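Local coordinates for regulator of G-protein signaling 16 (Mus musculus, PDB 3C7L) that speeds GTP hydrolysis by G protein alpha subunits, returning them to the inactive GDP-bound form and so damping receptor signalling, at residues L48-A53 / S106-A111. Residues are numbered along the deposited sequence; the frame is centred on the assembly and turned at random.
Sequences LEFWLA and SCFDVA
Ala111 O accepts a hydrogen bond from Thr115 OG1 one turn further along helix 109-128, and the same oxygen lies near the ring plane of Phe50, 3.7 Å from Phe50 CE2. That edge approach is part of the packing of helix 45-57 on helix 109-128, here on its first turn, within the all-helical RGS domain. Helix 63-78 adds Ile73 and Ile78 to the surroundings of the Phe50 ring. The CB of Phe50 already points at segment 106-111, and with CG anti to the backbone N (chi1 169°) the ring extends on toward it. Its far end does the touching: Phe50 CZ meets Ala111 CB at 3.8 Å, while Phe50 CE2 is 4.0 Å from that methyl. The Ala111 carbonyl lies at the ring edge, whereas its methyl approaches the far end off the plane. Phe108 adds a looser apolar contact, its CB standing 4.5 Å from Phe50 CZ and oblique to the ring. All three residues are buried, yet only 125 Å² is covered between the segments, consistent with a narrow contact centred on the far end of one ring. A type I turn from Ser106 to Asp109 leads into the helix, closed by Asp109 N to Ser106 O at 3.0 Å. Phe57 packs edge-to-face with Phe108, and Cys107 SG sits over the centre of one face of the Phe108 ring, 4.0 Å above its plane.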
loop_
_atom_site.group_PDB
_atom_site.type_symbol
_atom_site.label_atom_id
_atom_site.label_comp_id
_atom_site.label_asym_id
_atom_site.label_seq_id
_atom_site.Cartn_x
_atom_site.Cartn_y
_atom_site.Cartn_z
ATOM N N LEU A 48 -1.963 -3.358 -1.110
ATOM C CA LEU A 48 -0.662 -3.384 -1.762
ATOM C C LEU A 48 -0.563 -2.335 -2.872
ATOM O O LEU A 48 0.471 -1.696 -3.034
ATOM C CB LEU A 48 -0.397 -4.780 -2.344
ATOM C CG LEU A 48 0.879 -4.949 -3.174
ATOM C CD1 LEU A 48 2.104 -4.597 -2.336
ATOM C CD2 LEU A 48 0.966 -6.379 -3.674
ATOM N N GLU A 49 -1.639 -2.161 -3.637
ATOM C CA GLU A 49 -1.643 -1.185 -4.722
ATOM C C GLU A 49 -1.476 0.222 -4.167
ATOM O O GLU A 49 -0.765 1.050 -4.738
ATOM C CB GLU A 49 -2.946 -1.304 -5.526
ATOM C CG GLU A 49 -3.044 -2.644 -6.244
ATOM C CD GLU A 49 -4.372 -2.883 -6.937
ATOM O OE1 GLU A 49 -5.326 -2.096 -6.736
ATOM O OE2 GLU A 49 -4.454 -3.881 -7.681
ATOM N N PHE A 50 -2.126 0.484 -3.040
ATOM C CA PHE A 50 -2.041 1.785 -2.393
ATOM C C PHE A 50 -0.624 2.042 -1.885
ATOM O O PHE A 50 -0.079 3.128 -2.081
ATOM C CB PHE A 50 -3.033 1.858 -1.228
ATOM C CG PHE A 50 -2.849 3.060 -0.346
ATOM C CD1 PHE A 50 -2.918 4.345 -0.873
ATOM C CD2 PHE A 50 -2.604 2.907 1.013
ATOM C CE1 PHE A 50 -2.746 5.462 -0.057
ATOM C CE2 PHE A 50 -2.430 4.008 1.832
ATOM C CZ PHE A 50 -2.501 5.291 1.299
ATOM N N TRP A 51 -0.032 1.042 -1.235
ATOM C CA TRP A 51 1.322 1.182 -0.703
ATOM C C TRP A 51 2.287 1.529 -1.832
ATOM O O TRP A 51 3.063 2.474 -1.726
ATOM C CB TRP A 51 1.764 -0.116 -0.016
ATOM C CG TRP A 51 3.044 0.009 0.774
ATOM C CD1 TRP A 51 3.165 0.338 2.090
ATOM C CD2 TRP A 51 4.379 -0.176 0.283
ATOM N NE1 TRP A 51 4.492 0.369 2.455
ATOM C CE2 TRP A 51 5.258 0.060 1.363
ATOM C CE3 TRP A 51 4.918 -0.515 -0.969
ATOM C CZ2 TRP A 51 6.650 -0.036 1.233
ATOM C CZ3 TRP A 51 6.304 -0.612 -1.097
ATOM C CH2 TRP A 51 7.150 -0.372 -0.001
ATOM N N LEU A 52 2.233 0.771 -2.919
ATOM C CA LEU A 52 3.106 1.015 -4.067
ATOM C C LEU A 52 2.858 2.394 -4.689
ATOM O O LEU A 52 3.790 3.036 -5.177
ATOM C CB LEU A 52 2.899 -0.064 -5.130
ATOM C CG LEU A 52 3.282 -1.503 -4.774
ATOM C CD1 LEU A 52 2.683 -2.437 -5.802
ATOM C CD2 LEU A 52 4.794 -1.658 -4.735
ATOM N N ALA A 53 1.609 2.846 -4.674
ATOM C CA ALA A 53 1.273 4.151 -5.240
ATOM C C ALA A 53 1.888 5.264 -4.402
ATOM O O ALA A 53 2.278 6.305 -4.934
ATOM C CB ALA A 53 -0.240 4.321 -5.310
ATOM N N SER A 106 4.400 14.329 3.274
ATOM C CA SER A 106 4.155 13.150 4.097
ATOM C C SER A 106 2.649 12.962 4.244
ATOM O O SER A 106 2.176 12.288 5.152
ATOM C CB SER A 106 4.811 13.318 5.471
ATOM O OG SER A 106 4.243 14.402 6.182
ATOM N N CYS A 107 1.915 13.570 3.316
ATOM C CA CYS A 107 0.460 13.537 3.272
ATOM C C CYS A 107 -0.165 12.175 3.579
ATOM O O CYS A 107 -1.103 12.072 4.374
ATOM C CB CYS A 107 -0.001 14.012 1.889
ATOM S SG CYS A 107 -1.768 13.984 1.652
ATOM N N PHE A 108 0.366 11.133 2.953
ATOM C CA PHE A 108 -0.160 9.781 3.119
ATOM C C PHE A 108 0.557 8.881 4.131
ATOM O O PHE A 108 0.203 7.709 4.267
ATOM C CB PHE A 108 -0.161 9.081 1.759
ATOM C CG PHE A 108 -0.951 9.802 0.704
ATOM C CD1 PHE A 108 -2.336 9.858 0.770
ATOM C CD2 PHE A 108 -0.306 10.416 -0.368
ATOM C CE1 PHE A 108 -3.066 10.510 -0.216
ATOM C CE2 PHE A 108 -1.028 11.069 -1.358
ATOM C CZ PHE A 108 -2.411 11.117 -1.283
ATOM N N ASP A 109 1.551 9.410 4.837
ATOM C CA ASP A 109 2.310 8.616 5.808
ATOM C C ASP A 109 1.502 7.767 6.789
ATOM O O ASP A 109 1.738 6.561 6.913
ATOM C CB ASP A 109 3.262 9.518 6.594
ATOM C CG ASP A 109 4.531 9.828 5.832
ATOM O OD1 ASP A 109 4.497 9.820 4.580
ATOM O OD2 ASP A 109 5.561 10.094 6.486
ATOM N N VAL A 110 0.555 8.375 7.490
ATOM C CA VAL A 110 -0.225 7.617 8.455
ATOM C C VAL A 110 -1.064 6.540 7.769
ATOM O O VAL A 110 -1.116 5.403 8.234
ATOM C CB VAL A 110 -1.125 8.545 9.297
ATOM C CG1 VAL A 110 -1.874 7.741 10.340
ATOM C CG2 VAL A 110 -0.267 9.600 9.986
ATOM N N ALA A 111 -1.702 6.895 6.657
ATOM C CA ALA A 111 -2.520 5.938 5.913
ATOM C C ALA A 111 -1.675 4.774 5.404
ATOM O O ALA A 111 -2.076 3.619 5.522
ATOM C CB ALA A 111 -3.206 6.628 4.738
#